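Local structure of hypothetical leucine rich repeat protein (Pseudoflavonifractor capillosus, 4OJU) at residues 14-18 against 39-45; 93-97 against 114-120; 102-106 against 126-130. The protein is of unknown function but carries BspA-type leucine-rich repeats and probably binds other proteins, the whole protein also having SLH domains. All coordinates share one frame; numbering follows the deposited sequence. Where two conformers were deposited one is given.

Interaction 1: residues 14-18 against 39-45; sequences YTFEI and ADIPASV. With EDO (1,2-ethanediol), chain E; EDO (1,2-ethanediol), chain G.
Two aromatic rings of 14-18, Tyr14 and Phe16, lie against the end of strand 38-40, the turn and the first residues of strand 44-46, and most of the contact is apolar. In the CH-pi contacts, Pro42 comes over one face of the Tyr14 ring, its CD 4.0 Å from the centroid and offset toward the rim, while Val45 CB sits over one face of the Phe16 ring, 4.2 Å from its centroid. Pro42 serves both rings, because its CG also reaches Phe16 CZ at 3.6 Å. Val45 has CG2 anti to its backbone N, which lays that methyl on Phe16 CD2 (3.6 Å) and turns CG1 to Ile18 CG1. Ile41 crosses Tyr14 at about a right angle, CG1 approaching CE1.

Polar contact is carried by water 1, which lies 2.6 Å from Tyr14 OH and accepts from Asp40 N at 3.0 Å, tying the phenol to the backbone of 38-40.

The strand 14-19 pairs antiparallel with 5-11 and 24-29; Phe16 and Ile18 also pack on 52-58, so the contact helps fill the core between this N-terminal sheet and the strand 38-40 that begins the parallel sheet with 70-72 and 93-95.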
loop_
_atom_site.group_PDB
_atom_site.type_symbol
_atom_site.label_atom_id
_atom_site.label_comp_id
_atom_site.label_asym_id
_atom_site.label_seq_id
_atom_site.Cartn_x
_atom_site.Cartn_y
_atom_site.Cartn_z
ATOM N N TYR A 14 -32.332 1.598 2.560
ATOM C CA TYR A 14 -31.844 0.402 1.873
ATOM C C TYR A 14 -32.675 -0.022 0.683
ATOM O O TYR A 14 -33.905 -0.135 0.786
ATOM C CB TYR A 14 -31.820 -0.782 2.854
ATOM C CG TYR A 14 -31.020 -0.529 4.100
ATOM C CD1 TYR A 14 -29.630 -0.487 4.063
ATOM C CD2 TYR A 14 -31.650 -0.326 5.326
ATOM C CE1 TYR A 14 -28.883 -0.251 5.214
ATOM C CE2 TYR A 14 -30.914 -0.076 6.480
ATOM C CZ TYR A 14 -29.529 -0.054 6.418
ATOM O OH TYR A 14 -28.784 0.199 7.534
ATOM N N THR A 15 -31.995 -0.324 -0.427
ATOM C CA THR A 15 -32.635 -0.931 -1.597
ATOM C C THR A 15 -32.204 -2.384 -1.638
ATOM O O THR A 15 -31.014 -2.650 -1.566
ATOM C CB THR A 15 -32.277 -0.231 -2.925
ATOM O OG1 THR A 15 -32.461 1.171 -2.802
ATOM C CG2 THR A 15 -33.074 -0.796 -4.108
ATOM N N PHE A 16 -33.155 -3.308 -1.797
ATOM C CA PHE A 16 -32.842 -4.721 -1.920
ATOM C C PHE A 16 -33.383 -5.291 -3.187
ATOM O O PHE A 16 -34.509 -4.949 -3.590
ATOM C CB PHE A 16 -33.447 -5.538 -0.764
ATOM C CG PHE A 16 -32.979 -5.167 0.604
ATOM C CD1 PHE A 16 -31.823 -5.732 1.141
ATOM C CD2 PHE A 16 -33.689 -4.252 1.368
ATOM C CE1 PHE A 16 -31.377 -5.366 2.415
ATOM C CE2 PHE A 16 -33.261 -3.912 2.640
ATOM C CZ PHE A 16 -32.103 -4.463 3.159
ATOM N N GLU A 17 -32.620 -6.224 -3.779
ATOM C CA GLU A 17 -33.121 -6.999 -4.899
ATOM C C GLU A 17 -33.333 -8.401 -4.379
ATOM O O GLU A 17 -32.419 -8.973 -3.761
ATOM C CB GLU A 17 -32.177 -6.972 -6.097
ATOM C CG GLU A 17 -32.292 -5.677 -6.872
ATOM C CD GLU A 17 -31.343 -5.539 -8.039
ATOM O OE1 GLU A 17 -30.367 -6.318 -8.113
ATOM O OE2 GLU A 17 -31.557 -4.627 -8.866
ATOM N N ILE A 18 -34.549 -8.910 -4.522
ATOM C CA ILE A 18 -34.903 -10.267 -4.114
ATOM C C ILE A 18 -34.815 -11.109 -5.373
ATOM O O ILE A 18 -35.490 -10.795 -6.352
ATOM C CB ILE A 18 -36.310 -10.319 -3.439
ATOM C CG1 ILE A 18 -36.303 -9.509 -2.121
ATOM C CG2 ILE A 18 -36.770 -11.761 -3.207
ATOM C CD1 ILE A 18 -37.715 -9.121 -1.648
ATOM N N ALA A 39 -25.193 2.244 10.050
ATOM C CA ALA A 39 -25.985 1.370 9.178
ATOM C C ALA A 39 -26.192 0.017 9.833
ATOM O O ALA A 39 -25.295 -0.826 9.814
ATOM C CB ALA A 39 -25.305 1.217 7.823
ATOM N N ASP A 40 -27.358 -0.172 10.468
ATOM C CA ASP A 40 -27.707 -1.448 11.103
ATOM C C ASP A 40 -28.469 -2.212 10.036
ATOM O O ASP A 40 -29.668 -2.025 9.885
ATOM C CB ASP A 40 -28.514 -1.209 12.400
ATOM C CG ASP A 40 -28.708 -2.429 13.290
ATOM O OD1 ASP A 40 -28.005 -3.452 13.074
ATOM O OD2 ASP A 40 -29.541 -2.362 14.209
ATOM N N ILE A 41 -27.752 -2.961 9.202
ATOM C CA ILE A 41 -28.332 -3.638 8.040
ATOM C C ILE A 41 -29.299 -4.741 8.471
ATOM O O ILE A 41 -28.902 -5.607 9.250
ATOM C CB ILE A 41 -27.221 -4.195 7.093
ATOM C CG1 ILE A 41 -26.318 -3.067 6.541
ATOM C CG2 ILE A 41 -27.831 -5.041 5.967
ATOM C CD1 ILE A 41 -24.994 -3.565 5.830
ATOM N N PRO A 42 -30.554 -4.751 7.954
ATOM C CA PRO A 42 -31.490 -5.828 8.355
ATOM C C PRO A 42 -31.041 -7.188 7.822
ATOM O O PRO A 42 -30.453 -7.273 6.739
ATOM C CB PRO A 42 -32.830 -5.402 7.760
ATOM C CG PRO A 42 -32.527 -4.361 6.767
ATOM C CD PRO A 42 -31.178 -3.789 7.022
ATOM N N ALA A 43 -31.292 -8.241 8.609
ATOM C CA ALA A 43 -30.954 -9.623 8.250
ATOM C C ALA A 43 -31.954 -10.198 7.240
ATOM O O ALA A 43 -31.679 -11.214 6.607
ATOM C CB ALA A 43 -30.941 -10.488 9.503
ATOM N N SER A 44 -33.132 -9.587 7.140
ATOM C CA SER A 44 -34.147 -10.049 6.206
ATOM C C SER A 44 -34.955 -8.880 5.637
ATOM O O SER A 44 -34.936 -7.779 6.184
ATOM C CB SER A 44 -35.075 -11.072 6.862
ATOM O OG SER A 44 -35.910 -10.461 7.826
ATOM N N VAL A 45 -35.636 -9.125 4.522
ATOM C CA VAL A 45 -36.472 -8.130 3.844
ATOM C C VAL A 45 -37.786 -8.822 3.446
ATOM O O VAL A 45 -37.781 -10.007 3.105
ATOM C CB VAL A 45 -35.725 -7.444 2.660
ATOM C CG1 VAL A 45 -35.231 -8.453 1.640
ATOM C CG2 VAL A 45 -36.574 -6.376 1.991
HETATM C C1 EDO E . -32.152 -5.299 12.923
HETATM O O1 EDO E . -30.763 -5.424 12.642
HETATM C C2 EDO E . -32.687 -3.981 12.339
HETATM O O2 EDO E . -32.160 -3.808 11.039
HETATM C C1 EDO G . -38.325 -8.229 8.217
HETATM O O1 EDO G . -37.989 -8.668 6.912
HETATM C C2 EDO G . -38.625 -6.719 8.191
HETATM O O2 EDO G . -39.688 -6.483 7.280
HETATM O O HOH W 1 -29.814 1.396 9.580
#

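Interaction 2: residues 93-97 against 114-120; sequences DVKLS and LKEITIP. With EDO (1,2-ethanediol), chain F.
Leu96 lies across Pro120 at about a right angle, its CB 3.6 Å from Pro120 CG, with CD1 beside both Pro120 CD and the backbone O of Thr118. CG of Leu96 stands anti to the carbonyl carbon (chi1 -54°), and with chi2 extended CD1 reaches Ile117 CD1 at 4.1 Å. The same Pro120 CG also rests against Ser97 O at 3.5 Å, so the proline ring fills the corner where 93-97 leaves its strand. Leu96 and Ser97 each have two conformers, and these contacts are those of the one given. With an alanine at Pro120 the ring atoms CG and CD go, which is likely to open a gap beside Leu96 CB and Ser97 O and let the leucine shift.

Farther up the strands Val94 divides its two methyls: CG1, anti to the backbone N, meets Ile117 CD1 at 3.9 Å, while CG2 meets Leu114 CD1 at 3.8 Å. Val94 also touches Val71 and Phe108, and Ile119 touches Ile103, so the row continues into the repeat interior.

No direct hydrogen bond joins the two segments, although they run nearly alike, 7° apart. Two waters take the place of strand pairing. Water 2 accepts from Leu96 N and donates to Thr118 O, both at 2.8 Å, with a weak third bond to Val94 O; water 3 accepts from Val94 N and donates to Glu116 O.

The two segments belong to successive coils of the leucine-rich-repeat solenoid, held by an aliphatic layer within and by water along the backbones, and the peptide groups facing the gap still find partners.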
loop_
_atom_site.group_PDB
_atom_site.type_symbol
_atom_site.label_atom_id
_atom_site.label_comp_id
_atom_site.label_asym_id
_atom_site.label_seq_id
_atom_site.Cartn_x
_atom_site.Cartn_y
_atom_site.Cartn_z
ATOM N N ASP A 93 -16.149 1.815 12.376
ATOM C CA ASP A 93 -16.585 0.654 13.155
ATOM C C ASP A 93 -17.350 -0.319 12.283
ATOM O O ASP A 93 -18.458 -0.028 11.844
ATOM C CB ASP A 93 -17.445 1.134 14.345
ATOM C CG ASP A 93 -17.976 0.070 15.301
ATOM O OD1 ASP A 93 -17.399 -1.047 15.338
ATOM O OD2 ASP A 93 -18.933 0.374 16.053
ATOM N N VAL A 94 -16.748 -1.473 12.030
ATOM C CA VAL A 94 -17.349 -2.490 11.183
ATOM C C VAL A 94 -17.584 -3.744 12.022
ATOM O O VAL A 94 -16.631 -4.303 12.565
ATOM C CB VAL A 94 -16.486 -2.780 9.919
ATOM C CG1 VAL A 94 -17.110 -3.889 9.076
ATOM C CG2 VAL A 94 -16.295 -1.524 9.075
ATOM N N LYS A 95 -18.850 -4.165 12.144
ATOM C CA LYS A 95 -19.180 -5.416 12.815
ATOM C C LYS A 95 -19.559 -6.422 11.726
ATOM O O LYS A 95 -20.584 -6.254 11.045
ATOM C CB LYS A 95 -20.279 -5.237 13.865
ATOM C CG LYS A 95 -20.733 -6.543 14.553
ATOM C CD LYS A 95 -19.642 -7.240 15.382
ATOM N N LEU A 96 -18.731 -7.451 11.631
ATOM C CA LEU A 96 -18.934 -8.591 10.775
ATOM C C LEU A 96 -19.414 -9.700 11.681
ATOM O O LEU A 96 -19.077 -9.740 12.878
ATOM C CB LEU A 96 -17.672 -8.965 9.984
ATOM C CG LEU A 96 -17.010 -7.864 9.134
ATOM C CD1 LEU A 96 -15.753 -8.384 8.452
ATOM C CD2 LEU A 96 -17.962 -7.341 8.073
ATOM N N SER A 97 -20.273 -10.547 11.151
ATOM C CA SER A 97 -20.883 -11.600 11.928
ATOM C C SER A 97 -20.466 -12.953 11.417
ATOM O O SER A 97 -20.143 -13.118 10.242
ATOM C CB SER A 97 -22.407 -11.467 11.889
ATOM O OG SER A 97 -22.862 -10.263 12.492
ATOM N N LEU A 114 -10.816 3.894 9.006
ATOM C CA LEU A 114 -10.893 2.490 9.445
ATOM C C LEU A 114 -9.517 2.028 9.937
ATOM O O LEU A 114 -8.580 1.905 9.139
ATOM C CB LEU A 114 -11.435 1.610 8.310
ATOM C CG LEU A 114 -11.822 0.142 8.681
ATOM C CD1 LEU A 114 -12.887 0.071 9.795
ATOM C CD2 LEU A 114 -12.299 -0.606 7.457
ATOM N N LYS A 115 -9.370 1.861 11.256
ATOM C CA LYS A 115 -8.058 1.520 11.854
ATOM C C LYS A 115 -7.892 0.032 12.174
ATOM O O LYS A 115 -6.766 -0.464 12.273
ATOM C CB LYS A 115 -7.849 2.320 13.151
ATOM C CG LYS A 115 -7.832 3.831 12.950
ATOM C CD LYS A 115 -7.562 4.530 14.272
ATOM C CE LYS A 115 -7.796 6.014 14.194
ATOM N NZ LYS A 115 -7.250 6.711 15.385
ATOM N N GLU A 116 -9.011 -0.666 12.357
ATOM C CA GLU A 116 -8.995 -2.081 12.695
ATOM C C GLU A 116 -10.229 -2.758 12.149
ATOM O O GLU A 116 -11.250 -2.114 11.916
ATOM C CB GLU A 116 -8.900 -2.286 14.234
ATOM C CG GLU A 116 -10.099 -1.783 15.024
ATOM C CD GLU A 116 -10.170 -2.277 16.454
ATOM O OE1 GLU A 116 -9.278 -1.918 17.257
ATOM O OE2 GLU A 116 -11.136 -3.005 16.779
ATOM N N ILE A 117 -10.143 -4.071 11.993
ATOM C CA ILE A 117 -11.279 -4.885 11.597
ATOM C C ILE A 117 -11.098 -6.271 12.230
ATOM O O ILE A 117 -9.962 -6.752 12.411
ATOM C CB ILE A 117 -11.476 -4.913 10.049
ATOM C CG1 ILE A 117 -12.918 -5.368 9.685
ATOM C CG2 ILE A 117 -10.378 -5.745 9.326
ATOM C CD1 ILE A 117 -13.423 -5.035 8.290
ATOM N N THR A 118 -12.219 -6.877 12.610
ATOM C CA THR A 118 -12.237 -8.228 13.158
ATOM C C THR A 118 -12.866 -9.135 12.130
ATOM O O THR A 118 -13.999 -8.911 11.731
ATOM C CB THR A 118 -12.937 -8.277 14.509
ATOM O OG1 THR A 118 -12.179 -7.455 15.394
ATOM C CG2 THR A 118 -13.007 -9.693 15.081
ATOM N N ILE A 119 -12.146 -10.166 11.723
ATOM C CA ILE A 119 -12.607 -11.115 10.721
ATOM C C ILE A 119 -13.227 -12.318 11.413
ATOM O O ILE A 119 -12.560 -12.997 12.193
ATOM C CB ILE A 119 -11.428 -11.527 9.786
ATOM C CG1 ILE A 119 -10.728 -10.321 9.123
ATOM C CG2 ILE A 119 -11.833 -12.566 8.746
ATOM C CD1 ILE A 119 -11.585 -9.357 8.228
ATOM N N PRO A 120 -14.490 -12.636 11.086
ATOM C CA PRO A 120 -15.131 -13.821 11.671
ATOM C C PRO A 120 -14.423 -15.119 11.293
ATOM O O PRO A 120 -13.797 -15.200 10.223
ATOM C CB PRO A 120 -16.527 -13.789 11.050
ATOM C CG PRO A 120 -16.743 -12.369 10.700
ATOM C CD PRO A 120 -15.426 -11.911 10.203
HETATM C C1 EDO F . -4.613 1.409 15.137
HETATM O O1 EDO F . -4.829 0.042 14.813
HETATM C C2 EDO F . -3.408 1.532 16.090
HETATM O O2 EDO F . -2.275 0.926 15.494
HETATM O O HOH W 2 -16.183 -7.566 12.875
HETATM O O HOH W 3 -13.837 -1.862 12.763
#

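Interaction 3: residues 102-106 against 126-130; sequences YINEL and MDNPF
The Asn104 amide and the Asp127 carboxylate lie side by side pointing the same way but with planes 89° apart. Their oxygens do not bond; water 4 sits between them, donating to Asn104 OD1 and to Asp127 OD2 and accepting from Glu105 N at 2.9 Å. Asn104 ND2 is held by Ile80 O, and Asp127 OD1 by Thr138 of the second subunit, so both groups are fixed at two points. The Phe130 ring, in the same segment as Pro129, has Pro129 CB over the centre of one face, 3.9 Å above its plane. The same CB also meets Ile103 CG2 at 3.6 Å, and the side chains of Ile103 and Pro129 cross at about a right angle. Ile103 CG1 lies anti to the carbonyl carbon (chi1 -51°), which leaves CG2 to meet the proline.

Ile103 and Met126, a selenomethionine, form a parallel bridge. Asp127 N gives a nearly straight bond to Ile103 O (3.0 Å), and the Met126 CA-H contacts that oxygen too. Beyond the bridge Leu106 N donates to Asn128 O at 2.9 Å, from 44° above the carbonyl plane. Between these bonds Glu105 CA approaches Asp127 O at 3.1 Å as a CA-H...O contact. Met126 and Asp127 also pair antiparallel with a strand of the second subunit, continuing the sheet across the interface.

Glu105 is a magnesium-binding residue in a crystal structure of this protein, though no magnesium is bound to this chain; its OE2 forms a salt bridge with Arg82.

Here a short strand and the turn after it lie on their counterparts in the next coil of the solenoid. Backbone bonds hold the register, while the water between Asn104 and Asp127 probably eases the meeting of two oxygen acceptors.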
loop_
_atom_site.group_PDB
_atom_site.type_symbol
_atom_site.label_atom_id
_atom_site.label_comp_id
_atom_site.label_asym_id
_atom_site.label_seq_id
_atom_site.Cartn_x
_atom_site.Cartn_y
_atom_site.Cartn_z
ATOM N N TYR A 102 -17.023 -14.725 2.199
ATOM C CA TYR A 102 -16.218 -13.998 1.231
ATOM C C TYR A 102 -16.239 -12.500 1.402
ATOM O O TYR A 102 -17.293 -11.909 1.582
ATOM C CB TYR A 102 -16.736 -14.286 -0.189
ATOM C CG TYR A 102 -16.749 -15.743 -0.550
ATOM C CD1 TYR A 102 -15.562 -16.438 -0.755
ATOM C CD2 TYR A 102 -17.950 -16.437 -0.687
ATOM C CE1 TYR A 102 -15.566 -17.794 -1.074
ATOM C CE2 TYR A 102 -17.968 -17.784 -1.051
ATOM C CZ TYR A 102 -16.773 -18.463 -1.219
ATOM O OH TYR A 102 -16.785 -19.806 -1.528
ATOM N N ILE A 103 -15.075 -11.880 1.272
ATOM C CA ILE A 103 -14.917 -10.431 1.243
ATOM C C ILE A 103 -14.273 -10.145 -0.095
ATOM O O ILE A 103 -13.112 -10.528 -0.315
ATOM C CB ILE A 103 -14.154 -9.820 2.439
ATOM C CG1 ILE A 103 -14.750 -10.326 3.792
ATOM C CG2 ILE A 103 -14.227 -8.266 2.323
ATOM C CD1 ILE A 103 -14.008 -9.815 5.112
ATOM N N ASN A 104 -15.055 -9.571 -1.021
ATOM C CA ASN A 104 -14.599 -9.333 -2.388
ATOM C C ASN A 104 -13.663 -8.170 -2.483
ATOM O O ASN A 104 -13.483 -7.406 -1.541
ATOM C CB ASN A 104 -15.764 -9.153 -3.350
ATOM C CG ASN A 104 -16.352 -10.480 -3.734
ATOM O OD1 ASN A 104 -15.879 -11.152 -4.640
ATOM N ND2 ASN A 104 -17.316 -10.935 -2.993
ATOM N N GLU A 105 -13.051 -8.044 -3.654
ATOM C CA GLU A 105 -12.011 -7.080 -3.914
ATOM C C GLU A 105 -12.413 -5.655 -3.519
ATOM O O GLU A 105 -13.510 -5.181 -3.838
ATOM C CB GLU A 105 -11.569 -7.178 -5.381
ATOM C CG GLU A 105 -11.873 -6.012 -6.299
ATOM C CD GLU A 105 -11.463 -6.228 -7.745
ATOM O OE1 GLU A 105 -10.616 -7.111 -8.014
ATOM O OE2 GLU A 105 -12.001 -5.515 -8.615
ATOM N N LEU A 106 -11.510 -4.986 -2.794
ATOM C CA LEU A 106 -11.625 -3.585 -2.436
ATOM C C LEU A 106 -12.917 -3.245 -1.657
ATOM O O LEU A 106 -13.351 -2.087 -1.669
ATOM C CB LEU A 106 -11.545 -2.743 -3.730
ATOM C CG LEU A 106 -10.324 -2.940 -4.627
ATOM C CD1 LEU A 106 -10.514 -2.211 -5.968
ATOM C CD2 LEU A 106 -9.099 -2.428 -3.936
HETATM N N MSE A 126 -10.459 -13.690 1.187
HETATM C CA MSE A 126 -10.455 -12.227 1.064
HETATM C C MSE A 126 -9.639 -11.810 -0.142
HETATM O O MSE A 126 -8.476 -12.201 -0.218
HETATM C CB MSE A 126 -9.854 -11.561 2.321
HETATM C CG MSE A 126 -10.646 -11.830 3.596
HETATM SE SE MSE A 126 -9.898 -10.769 5.058
HETATM C CE MSE A 126 -7.999 -11.204 4.980
ATOM N N ASP A 127 -10.244 -11.049 -1.086
ATOM C CA ASP A 127 -9.556 -10.450 -2.259
ATOM C C ASP A 127 -9.239 -9.000 -1.879
ATOM O O ASP A 127 -10.189 -8.252 -1.700
ATOM C CB ASP A 127 -10.469 -10.525 -3.505
ATOM C CG ASP A 127 -10.988 -11.913 -3.842
ATOM O OD1 ASP A 127 -10.500 -12.882 -3.261
ATOM O OD2 ASP A 127 -11.903 -12.015 -4.675
ATOM N N ASN A 128 -7.939 -8.622 -1.634
ATOM C CA ASN A 128 -7.456 -7.312 -1.089
ATOM C C ASN A 128 -8.592 -6.288 -0.833
ATOM O O ASN A 128 -8.847 -5.386 -1.633
ATOM C CB ASN A 128 -6.336 -6.669 -1.901
ATOM C CG ASN A 128 -5.643 -5.542 -1.147
ATOM O OD1 ASN A 128 -5.994 -5.174 -0.008
ATOM N ND2 ASN A 128 -4.624 -4.987 -1.739
ATOM N N PRO A 129 -9.301 -6.441 0.302
ATOM C CA PRO A 129 -10.430 -5.541 0.580
ATOM C C PRO A 129 -10.005 -4.201 1.168
ATOM O O PRO A 129 -10.833 -3.319 1.255
ATOM C CB PRO A 129 -11.245 -6.324 1.635
ATOM C CG PRO A 129 -10.640 -7.759 1.632
ATOM C CD PRO A 129 -9.207 -7.500 1.330
ATOM N N PHE A 130 -8.765 -4.065 1.635
ATOM C CA PHE A 130 -8.339 -2.885 2.392
ATOM C C PHE A 130 -7.357 -1.971 1.660
ATOM O O PHE A 130 -6.816 -1.044 2.277
ATOM C CB PHE A 130 -7.724 -3.376 3.706
ATOM C CG PHE A 130 -8.565 -4.473 4.351
ATOM C CD1 PHE A 130 -9.841 -4.202 4.833
ATOM C CD2 PHE A 130 -8.054 -5.756 4.520
ATOM C CE1 PHE A 130 -10.614 -5.209 5.421
ATOM C CE2 PHE A 130 -8.825 -6.759 5.108
ATOM C CZ PHE A 130 -10.103 -6.478 5.546
HETATM O O HOH W 4 -13.433 -10.245 -5.472
#

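In the fold
From the N terminus, interaction 1 closes first, bringing 39-45 back onto 14-18 and tying the N-terminal antiparallel strands to strand 38-40, the first strand of the parallel sheet. Only after it ends do interactions 2 and 3 open, on the other side of the chain's centre, their centres about 19 and 21 Å from that of interaction 1. These two cross: 93-97 is followed by 102-106, then 114-120 and 126-130, so the two loops interlock in sequence, neither nested in the other. They meet in the interior, where Ile119 CD1 is 3.9 Å from Met126 SE and Leu96 CD1 is 4.0 Å from Ile103 CD1. Together they join neighbouring turns on both sides of the solenoid.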